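Side-chain contacts in hydrolase (Thermococcus thioreducens, PDB 6IAH), which is a magnesium-binding phosphatase of the haloacid dehalogenase superfamily with diverse substrate specificity, possibly including phosphoglycolate: residues 28-33 and 65-70; 56-61 and 87-92; 107-112 and 154-159. All coordinates share one frame; numbering follows the deposited sequence. Where two conformers were deposited one is given.

Interaction 1 of 3, residues 28-33 and 65-70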
loop_
_atom_site.group_PDB
_atom_site.type_symbol
_atom_site.label_atom_id
_atom_site.label_comp_id
_atom_site.label_asym_id
_atom_site.label_seq_id
_atom_site.Cartn_x
_atom_site.Cartn_y
_atom_site.Cartn_z
ATOM N N TYR A 28 -20.602 -5.136 1.982
ATOM C CA TYR A 28 -21.098 -6.446 1.571
ATOM C C TYR A 28 -21.538 -7.249 2.820
ATOM O O TYR A 28 -22.635 -7.810 2.825
ATOM C CB TYR A 28 -20.005 -7.215 0.812
ATOM C CG TYR A 28 -20.360 -8.626 0.420
ATOM C CD1 TYR A 28 -20.112 -9.682 1.289
ATOM C CD2 TYR A 28 -20.979 -8.905 -0.811
ATOM C CE1 TYR A 28 -20.446 -11.006 0.968
ATOM C CE2 TYR A 28 -21.319 -10.232 -1.147
ATOM C CZ TYR A 28 -21.014 -11.277 -0.244
ATOM O OH TYR A 28 -21.329 -12.588 -0.497
ATOM N N PHE A 29 -20.682 -7.341 3.853
ATOM C CA PHE A 29 -21.083 -8.116 5.062
ATOM C C PHE A 29 -22.182 -7.411 5.830
ATOM O O PHE A 29 -23.096 -8.046 6.354
ATOM C CB PHE A 29 -19.895 -8.376 5.950
ATOM C CG PHE A 29 -19.023 -9.408 5.369
ATOM C CD1 PHE A 29 -19.351 -10.729 5.524
ATOM C CD2 PHE A 29 -18.009 -9.051 4.481
ATOM C CE1 PHE A 29 -18.621 -11.717 4.894
ATOM C CE2 PHE A 29 -17.275 -10.053 3.849
ATOM C CZ PHE A 29 -17.595 -11.362 4.043
ATOM N N LEU A 30 -22.103 -6.105 5.911
ATOM C CA LEU A 30 -23.206 -5.373 6.525
ATOM C C LEU A 30 -24.552 -5.697 5.885
ATOM O O LEU A 30 -25.544 -5.904 6.599
ATOM C CB LEU A 30 -22.918 -3.883 6.584
ATOM C CG LEU A 30 -21.771 -3.477 7.528
ATOM C CD1 LEU A 30 -21.381 -2.042 7.300
ATOM C CD2 LEU A 30 -22.055 -3.715 9.033
ATOM N N GLY A 31 -24.595 -5.707 4.570
ATOM C CA GLY A 31 -25.787 -6.067 3.772
ATOM C C GLY A 31 -26.321 -7.435 4.143
ATOM O O GLY A 31 -27.510 -7.626 4.218
ATOM N N LEU A 32 -25.445 -8.393 4.469
ATOM C CA LEU A 32 -25.911 -9.693 4.958
ATOM C C LEU A 32 -26.666 -9.640 6.278
ATOM O O LEU A 32 -27.495 -10.481 6.547
ATOM C CB LEU A 32 -24.752 -10.688 5.115
ATOM C CG LEU A 32 -23.869 -10.975 3.931
ATOM C CD1 LEU A 32 -22.786 -12.022 4.275
ATOM C CD2 LEU A 32 -24.687 -11.445 2.735
ATOM N N PHE A 33 -26.333 -8.681 7.101
ATOM C CA PHE A 33 -26.972 -8.460 8.329
ATOM C C PHE A 33 -28.060 -7.359 8.167
ATOM O O PHE A 33 -28.474 -6.832 9.155
ATOM C CB PHE A 33 -25.941 -8.018 9.367
ATOM C CG PHE A 33 -24.999 -9.100 9.828
ATOM C CD1 PHE A 33 -25.385 -9.988 10.823
ATOM C CD2 PHE A 33 -23.715 -9.164 9.338
ATOM C CE1 PHE A 33 -24.503 -10.944 11.307
ATOM C CE2 PHE A 33 -22.825 -10.127 9.763
ATOM C CZ PHE A 33 -23.229 -11.035 10.770
ATOM N N LEU A 65 -17.725 -5.068 12.307
ATOM C CA LEU A 65 -18.131 -5.212 13.708
ATOM C C LEU A 65 -18.496 -3.864 14.269
ATOM O O LEU A 65 -19.558 -3.728 14.897
ATOM C CB LEU A 65 -17.086 -5.947 14.561
ATOM C CG LEU A 65 -16.903 -7.460 14.174
ATOM C CD1 LEU A 65 -15.641 -8.095 14.768
ATOM C CD2 LEU A 65 -18.092 -8.296 14.593
ATOM N N PHE A 66 -17.682 -2.849 13.991
ATOM C CA PHE A 66 -17.976 -1.528 14.577
ATOM C C PHE A 66 -19.318 -1.023 14.062
ATOM O O PHE A 66 -20.093 -0.473 14.834
ATOM C CB PHE A 66 -16.930 -0.466 14.180
ATOM C CG PHE A 66 -15.575 -0.574 14.897
ATOM C CD1 PHE A 66 -15.299 -1.566 15.789
ATOM C CD2 PHE A 66 -14.609 0.414 14.689
ATOM C CE1 PHE A 66 -14.054 -1.635 16.446
ATOM C CE2 PHE A 66 -13.373 0.367 15.373
ATOM C CZ PHE A 66 -13.109 -0.682 16.214
ATOM N N ALA A 67 -19.543 -1.150 12.773
ATOM C CA ALA A 67 -20.794 -0.640 12.147
ATOM C C ALA A 67 -21.996 -1.484 12.526
ATOM O O ALA A 67 -23.111 -0.952 12.623
ATOM C CB ALA A 67 -20.660 -0.549 10.646
ATOM N N LEU A 68 -21.793 -2.789 12.760
ATOM C CA LEU A 68 -22.881 -3.619 13.310
ATOM C C LEU A 68 -23.366 -3.131 14.628
ATOM O O LEU A 68 -24.547 -3.331 14.959
ATOM C CB LEU A 68 -22.472 -5.099 13.473
ATOM C CG LEU A 68 -22.579 -5.982 12.214
ATOM C CD1 LEU A 68 -22.056 -7.393 12.511
ATOM C CD2 LEU A 68 -24.045 -6.033 11.790
ATOM N N SER A 69 -22.444 -2.569 15.409
ATOM C CA SER A 69 -22.745 -2.092 16.752
ATOM C C SER A 69 -23.466 -0.736 16.694
ATOM O O SER A 69 -23.942 -0.270 17.710
ATOM C CB SER A 69 -21.487 -1.913 17.580
ATOM O OG SER A 69 -20.851 -0.684 17.270
ATOM N N GLY A 70 -23.488 -0.082 15.551
ATOM C CA GLY A 70 -24.139 1.233 15.470
ATOM C C GLY A 70 -23.352 2.400 16.086
ATOM O O GLY A 70 -23.886 3.535 16.122
#

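Interaction 2 of 3, residues 56-61 and 87-92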
loop_
_atom_site.group_PDB
_atom_site.type_symbol
_atom_site.label_atom_id
_atom_site.label_comp_id
_atom_site.label_asym_id
_atom_site.label_seq_id
_atom_site.Cartn_x
_atom_site.Cartn_y
_atom_site.Cartn_z
ATOM N N ASP A 56 -5.706 -4.946 5.045
ATOM C CA ASP A 56 -7.063 -4.335 4.893
ATOM C C ASP A 56 -8.219 -5.357 5.053
ATOM O O ASP A 56 -9.354 -4.948 5.169
ATOM C CB ASP A 56 -7.154 -3.595 3.579
ATOM C CG ASP A 56 -6.406 -2.276 3.587
ATOM O OD1 ASP A 56 -6.167 -1.679 4.666
ATOM O OD2 ASP A 56 -6.057 -1.807 2.492
ATOM N N PHE A 57 -7.949 -6.667 5.005
ATOM C CA PHE A 57 -8.947 -7.688 5.394
ATOM C C PHE A 57 -9.308 -7.519 6.892
ATOM O O PHE A 57 -10.461 -7.591 7.302
ATOM C CB PHE A 57 -8.442 -9.150 5.215
ATOM C CG PHE A 57 -7.738 -9.432 3.906
ATOM C CD1 PHE A 57 -8.262 -8.979 2.704
ATOM C CD2 PHE A 57 -6.593 -10.224 3.877
ATOM C CE1 PHE A 57 -7.634 -9.248 1.482
ATOM C CE2 PHE A 57 -5.972 -10.521 2.667
ATOM C CZ PHE A 57 -6.489 -10.039 1.467
ATOM N N LYS A 58 -8.295 -7.215 7.690
ATOM C CA LYS A 58 -8.459 -6.984 9.122
ATOM C C LYS A 58 -9.106 -5.644 9.373
ATOM O O LYS A 58 -9.919 -5.540 10.253
ATOM C CB LYS A 58 -7.121 -7.064 9.868
ATOM C CG LYS A 58 -6.388 -8.395 9.743
ATOM C CD LYS A 58 -7.273 -9.469 10.293
ATOM C CE LYS A 58 -6.745 -10.880 10.060
ATOM N NZ LYS A 58 -5.302 -11.011 10.377
ATOM N N VAL A 59 -8.753 -4.650 8.589
ATOM C CA VAL A 59 -9.395 -3.344 8.728
ATOM C C VAL A 59 -10.868 -3.518 8.375
ATOM O O VAL A 59 -11.696 -2.988 9.088
ATOM C CB VAL A 59 -8.778 -2.233 7.847
ATOM C CG1 VAL A 59 -9.524 -0.874 8.042
ATOM C CG2 VAL A 59 -7.314 -1.990 8.202
ATOM N N SER A 60 -11.178 -4.266 7.302
ATOM C CA SER A 60 -12.571 -4.492 6.884
ATOM C C SER A 60 -13.329 -5.163 8.032
ATOM O O SER A 60 -14.438 -4.737 8.410
ATOM C CB SER A 60 -12.642 -5.339 5.605
ATOM O OG SER A 60 -11.994 -4.726 4.494
ATOM N N GLU A 61 -12.735 -6.196 8.621
ATOM C CA GLU A 61 -13.349 -6.882 9.746
ATOM C C GLU A 61 -13.725 -6.013 10.937
ATOM O O GLU A 61 -14.843 -6.118 11.459
ATOM C CB GLU A 61 -12.449 -8.068 10.232
ATOM C CG GLU A 61 -13.088 -8.867 11.340
ATOM C CD GLU A 61 -12.112 -10.020 11.808
ATOM O OE1 GLU A 61 -11.116 -10.217 11.142
ATOM O OE2 GLU A 61 -12.370 -10.672 12.820
ATOM N N TRP A 87 -8.166 -6.474 19.536
ATOM C CA TRP A 87 -8.963 -5.594 20.388
ATOM C C TRP A 87 -10.480 -5.704 20.072
ATOM O O TRP A 87 -11.296 -5.758 20.969
ATOM C CB TRP A 87 -8.487 -4.154 20.249
ATOM C CG TRP A 87 -9.090 -3.119 21.159
ATOM C CD1 TRP A 87 -8.580 -2.706 22.349
ATOM C CD2 TRP A 87 -10.257 -2.325 20.931
ATOM N NE1 TRP A 87 -9.355 -1.733 22.889
ATOM C CE2 TRP A 87 -10.385 -1.456 22.043
ATOM C CE3 TRP A 87 -11.215 -2.269 19.905
ATOM C CZ2 TRP A 87 -11.462 -0.528 22.190
ATOM C CZ3 TRP A 87 -12.296 -1.328 20.035
ATOM C CH2 TRP A 87 -12.367 -0.445 21.143
ATOM N N VAL A 88 -10.794 -5.744 18.790
ATOM C CA VAL A 88 -12.137 -5.815 18.279
ATOM C C VAL A 88 -12.773 -7.151 18.591
ATOM O O VAL A 88 -13.885 -7.218 19.088
ATOM C CB VAL A 88 -12.167 -5.544 16.743
ATOM C CG1 VAL A 88 -13.614 -5.440 16.264
ATOM C CG2 VAL A 88 -11.495 -4.205 16.391
ATOM N N ARG A 89 -12.021 -8.236 18.338
ATOM C CA ARG A 89 -12.475 -9.555 18.597
ATOM C C ARG A 89 -12.714 -9.827 20.049
ATOM O O ARG A 89 -13.727 -10.464 20.409
ATOM C CB ARG A 89 -11.502 -10.597 18.016
ATOM C CG ARG A 89 -11.482 -10.572 16.522
ATOM C CD ARG A 89 -10.314 -11.427 15.992
ATOM N NE ARG A 89 -10.255 -11.450 14.530
ATOM C CZ ARG A 89 -9.319 -12.097 13.827
ATOM N NH1 ARG A 89 -8.369 -12.758 14.506
ATOM N NH2 ARG A 89 -9.299 -12.055 12.478
ATOM N N GLU A 90 -11.840 -9.291 20.886
ATOM C CA GLU A 90 -12.014 -9.462 22.326
ATOM C C GLU A 90 -13.214 -8.670 22.791
ATOM O O GLU A 90 -13.957 -9.118 23.649
ATOM C CB GLU A 90 -10.780 -9.045 23.087
ATOM C CG GLU A 90 -9.697 -10.110 23.128
ATOM C CD GLU A 90 -8.409 -9.618 23.781
ATOM O OE1 GLU A 90 -8.410 -8.522 24.378
ATOM O OE2 GLU A 90 -7.385 -10.324 23.694
ATOM N N LYS A 91 -13.386 -7.471 22.267
ATOM C CA LYS A 91 -14.516 -6.646 22.687
ATOM C C LYS A 91 -15.894 -7.273 22.345
ATOM O O LYS A 91 -16.765 -7.306 23.195
ATOM C CB LYS A 91 -14.399 -5.312 22.019
ATOM C CG LYS A 91 -15.456 -4.342 22.429
ATOM C CD LYS A 91 -15.083 -2.969 21.902
ATOM C CE LYS A 91 -16.164 -1.966 22.230
ATOM N NZ LYS A 91 -16.265 -1.731 23.703
ATOM N N PHE A 92 -16.117 -7.708 21.097
ATOM C CA PHE A 92 -17.461 -8.201 20.646
ATOM C C PHE A 92 -17.665 -9.687 20.747
ATOM O O PHE A 92 -18.769 -10.145 20.704
ATOM C CB PHE A 92 -17.752 -7.706 19.231
ATOM C CG PHE A 92 -17.857 -6.229 19.162
ATOM C CD1 PHE A 92 -19.013 -5.603 19.601
ATOM C CD2 PHE A 92 -16.763 -5.439 18.771
ATOM C CE1 PHE A 92 -19.133 -4.232 19.559
ATOM C CE2 PHE A 92 -16.854 -4.056 18.746
ATOM C CZ PHE A 92 -18.033 -3.448 19.132
HETATM O O HOH W 1 -5.895 -13.277 12.902
#

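Interaction 3 of 3, residues 107-112 and 154-159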
loop_
_atom_site.group_PDB
_atom_site.type_symbol
_atom_site.label_atom_id
_atom_site.label_comp_id
_atom_site.label_asym_id
_atom_site.label_seq_id
_atom_site.Cartn_x
_atom_site.Cartn_y
_atom_site.Cartn_z
ATOM N N THR A 107 -12.116 -10.288 -4.459
ATOM C CA THR A 107 -13.107 -10.171 -5.520
ATOM C C THR A 107 -13.285 -8.683 -5.944
ATOM O O THR A 107 -13.242 -8.382 -7.135
ATOM C CB THR A 107 -14.442 -10.827 -5.087
ATOM O OG1 THR A 107 -14.203 -12.228 -4.823
ATOM C CG2 THR A 107 -15.504 -10.693 -6.173
ATOM N N PHE A 108 -13.409 -7.785 -4.969
ATOM C CA PHE A 108 -13.632 -6.350 -5.235
ATOM C C PHE A 108 -12.331 -5.676 -5.769
ATOM O O PHE A 108 -12.391 -4.882 -6.704
ATOM C CB PHE A 108 -14.105 -5.601 -3.989
ATOM C CG PHE A 108 -15.548 -5.783 -3.673
ATOM C CD1 PHE A 108 -16.531 -5.516 -4.629
ATOM C CD2 PHE A 108 -15.964 -6.175 -2.393
ATOM C CE1 PHE A 108 -17.885 -5.678 -4.308
ATOM C CE2 PHE A 108 -17.300 -6.342 -2.086
ATOM C CZ PHE A 108 -18.258 -6.070 -3.024
ATOM N N TYR A 109 -11.169 -6.033 -5.207
ATOM C CA TYR A 109 -9.929 -5.329 -5.546
ATOM C C TYR A 109 -9.356 -5.888 -6.865
ATOM O O TYR A 109 -9.010 -5.104 -7.757
ATOM C CB TYR A 109 -8.875 -5.383 -4.397
ATOM C CG TYR A 109 -7.602 -4.651 -4.789
ATOM C CD1 TYR A 109 -7.563 -3.264 -4.848
ATOM C CD2 TYR A 109 -6.460 -5.370 -5.184
ATOM C CE1 TYR A 109 -6.422 -2.573 -5.253
ATOM C CE2 TYR A 109 -5.313 -4.705 -5.581
ATOM C CZ TYR A 109 -5.283 -3.334 -5.613
ATOM O OH TYR A 109 -4.138 -2.733 -6.056
ATOM N N LEU A 110 -9.243 -7.232 -6.960
ATOM C CA LEU A 110 -8.690 -7.894 -8.095
ATOM C C LEU A 110 -9.688 -8.213 -9.231
ATOM O O LEU A 110 -9.269 -8.280 -10.374
ATOM C CB LEU A 110 -7.971 -9.184 -7.686
ATOM C CG LEU A 110 -6.777 -9.029 -6.748
ATOM C CD1 LEU A 110 -6.243 -10.421 -6.465
ATOM C CD2 LEU A 110 -5.671 -8.196 -7.386
ATOM N N GLY A 111 -10.965 -8.437 -8.918
ATOM C CA GLY A 111 -11.958 -8.739 -9.936
ATOM C C GLY A 111 -11.587 -9.975 -10.695
ATOM O O GLY A 111 -11.177 -10.972 -10.086
ATOM N N ARG A 112 -11.540 -9.854 -12.026
ATOM C CA ARG A 112 -11.255 -11.010 -12.863
ATOM C C ARG A 112 -9.831 -11.512 -12.747
ATOM O O ARG A 112 -9.567 -12.658 -13.173
ATOM C CB ARG A 112 -11.601 -10.767 -14.320
ATOM C CG ARG A 112 -13.075 -10.454 -14.515
ATOM C CD ARG A 112 -13.295 -10.095 -15.958
ATOM N NE ARG A 112 -14.708 -10.119 -16.307
ATOM C CZ ARG A 112 -15.199 -9.731 -17.473
ATOM N NH1 ARG A 112 -14.398 -9.242 -18.378
ATOM N NH2 ARG A 112 -16.491 -9.798 -17.702
ATOM N N ALA A 154 4.321 -9.885 -5.150
ATOM C CA ALA A 154 4.693 -10.153 -6.520
ATOM C C ALA A 154 3.532 -10.000 -7.531
ATOM O O ALA A 154 3.700 -9.377 -8.568
ATOM C CB ALA A 154 5.319 -11.522 -6.633
ATOM N N LEU A 155 2.370 -10.543 -7.226
ATOM C CA LEU A 155 1.236 -10.424 -8.122
ATOM C C LEU A 155 0.841 -8.975 -8.255
ATOM O O LEU A 155 0.561 -8.501 -9.346
ATOM C CB LEU A 155 0.041 -11.201 -7.555
ATOM C CG LEU A 155 -1.224 -11.287 -8.404
ATOM C CD1 LEU A 155 -1.880 -12.660 -8.213
ATOM C CD2 LEU A 155 -2.235 -10.200 -8.093
ATOM N N GLU A 156 0.771 -8.276 -7.128
ATOM C CA GLU A 156 0.389 -6.851 -7.131
ATOM C C GLU A 156 1.447 -5.978 -7.830
ATOM O O GLU A 156 1.130 -4.897 -8.355
ATOM C CB GLU A 156 0.181 -6.365 -5.704
ATOM C CG GLU A 156 -1.137 -6.832 -5.119
ATOM C CD GLU A 156 -1.194 -6.574 -3.643
ATOM O OE1 GLU A 156 -0.133 -6.366 -2.974
ATOM O OE2 GLU A 156 -2.332 -6.479 -3.187
ATOM N N MET A 157 2.698 -6.438 -7.788
ATOM C CA MET A 157 3.777 -5.771 -8.454
ATOM C C MET A 157 3.670 -5.941 -10.010
ATOM O O MET A 157 3.908 -4.981 -10.767
ATOM C CB MET A 157 5.130 -6.280 -7.902
ATOM C CG MET A 157 6.326 -5.438 -8.284
ATOM S SD MET A 157 6.189 -3.606 -8.006
ATOM C CE MET A 157 7.102 -3.084 -9.403
ATOM N N GLU A 158 3.297 -7.140 -10.464
ATOM C CA GLU A 158 2.976 -7.346 -11.874
ATOM C C GLU A 158 1.860 -6.390 -12.322
ATOM O O GLU A 158 1.961 -5.798 -13.403
ATOM C CB GLU A 158 2.578 -8.794 -12.152
ATOM C CG GLU A 158 2.623 -9.179 -13.627
ATOM C CD GLU A 158 1.327 -8.895 -14.350
ATOM O OE1 GLU A 158 0.258 -9.099 -13.728
ATOM O OE2 GLU A 158 1.371 -8.480 -15.539
ATOM N N LEU A 159 0.818 -6.247 -11.511
ATOM C CA LEU A 159 -0.252 -5.252 -11.798
ATOM C C LEU A 159 0.285 -3.807 -11.901
ATOM O O LEU A 159 -0.107 -3.047 -12.805
ATOM C CB LEU A 159 -1.388 -5.286 -10.750
ATOM C CG LEU A 159 -2.112 -6.636 -10.537
ATOM C CD1 LEU A 159 -3.136 -6.501 -9.419
ATOM C CD2 LEU A 159 -2.736 -7.103 -11.832
#

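Interaction 1 of 3, residues 28-33 and 65-70
Leu68 lies across the ring of Phe33, the two side chains crossing at roughly a right angle, and the two methyls of Leu68 meet different parts of Phe33. CD1 of Leu68 stands over one face of the Phe33 ring, 4.0 Å from its centroid and 14° off the ring normal, a CH-pi contact displaced toward the rim and nearest to CD2 and CE2. The other methyl reaches the root of the ring: Leu68 CD2 is 3.7 Å from Phe33 CB and almost as near to CG. In Phe33 chi1 of -72° puts CG beside the backbone N, and chi2 of -83° turns the ring so that one face meets Leu68. The two helices concerned, 17-32 and 56-68, belong to a helical insertion after the first core strand, consistent with the helical cap of HAD phosphatases, and the contact lies toward the C-terminal parts of both. Phe33 is the first residue beyond one helix, while Gly70, with positive phi, closes the other in a Schellman motif. Deeper between the helices Leu30 spreads its two methyls over Ala67, with Leu30 CD1 3.7 Å from Ala67 CB and CD2 scarcely farther. That second methyl also touches Leu68, Leu30 CD2 lying 3.9 Å from Leu68 CG. Leu30 and Ala67 are buried, and Ile39 packs on Leu30 from a loop; Phe33 is exposed. The carbonyl of Ala67 accepts a hydrogen bond from Arg37 NH2.

Interaction 2 of 3, residues 56-61 and 87-92
Arg89 crosses to Glu61 on an outstretched chain, and its CG and CD pass OE2 before NE and NH2 bind the carboxylate. From CB, the chain leaves with CG anti to the carbonyl carbon and stays extended to NE. On the way CG of Arg89 comes to 3.8 Å from Glu61 OE2. NE then donates to the same oxygen, Arg89 NE to Glu61 OE2 being 2.8 Å, with the acceptor near the guanidinium plane but the nitrogen 32° out of the carboxylate plane. This side-on, two-nitrogen salt bridge ties helix 85-92 to helix 56-68, two neighbours in the probable cap. Its second arm runs from Arg89 NH2 to the syn lone pair of Glu61 OE1, 2.9 Å long and nearly straight at 168°. The two flat groups are twisted 33° from each other. Glu61 OE2 also accepts from the backbone N of Val96, so this oxygen has two donors, which probably helps to hold the carboxylate. Beyond CZ, Lys58 CE lies 3.7 Å from Arg89 NH2, oblique to the guanidinium, and the bent lysine chain leaves Lys58 NZ 4.6 Å from that nitrogen. A water accepts from Arg89 NH1 and, weakly, from Lys58 NZ, probably easing the closeness of like charges.

Interaction 3 of 3, residues 107-112 and 154-159
Leu110 makes the apolar part of this contact, and does so with one methyl. Its CD2 meets two leucines a helical turn apart on helix 154-164: Leu159 CD1 lies 3.7 Å from Leu110 CD2, and Leu155 CD2 lies 4.0 Å from the same methyl. The side chains of Leu110 and Leu159 cross at about a right angle, whereas Leu155 meets Leu110 at a slant. Leu155 and Leu159 differ in their first torsion: CG of Leu155 is anti to its backbone N (chi1 -176°), and CG of Leu159 is anti to its carbonyl carbon (chi1 -57°). With these torsions CD2 of Leu155 and CD1 of Leu159 both reach Leu110 CD2. Leu110 and Leu159 are buried, and Leu155 is exposed.

The polar part is looser. Glu156 brings its carboxylate beside the Tyr109 ring, where OE2 of Glu156 is 4.2 Å from CE2 of Tyr109, an oblique approach without a bond. Both polar ends are held elsewhere. Tyr109 OH is hydrogen-bonded to Glu128 OE2, and OE1 of Glu156 makes a salt bridge to Arg174 while also accepting from the backbone N of Ser153.

The Tyr109 ring also meets that of Tyr18 of helix 17-32, their planes about 20° apart, and the Tyr109 side chain comes within about 6 Å of that of Asp8, a magnesium ligand. The contact thus joins the C-terminal end of helix 100-110, in the helical part, to the start of helix 154-164, which follows strand 145-149 of the parallel sheet of the HAD core.

In the fold
Interactions 1 and 2 lie within the helical part and share helix 56-68, which meets helix 17-32 in one and helix 85-92 in the other. They also touch directly, as Leu65 and Phe66 pack on Val88. Both are partly buried and lie away from the magnesium site, but interaction 1 is wholly apolar across its segments, while interaction 2 rests on a charged pair with a water beside it. Interaction 3 is the most buried and the closest to the chain's centre: it links the helical part to the sheet-bearing core, mixing leucine packing with polar groups bound elsewhere. The segments of interactions 1 and 3 also touch, through Tyr28 on Phe108.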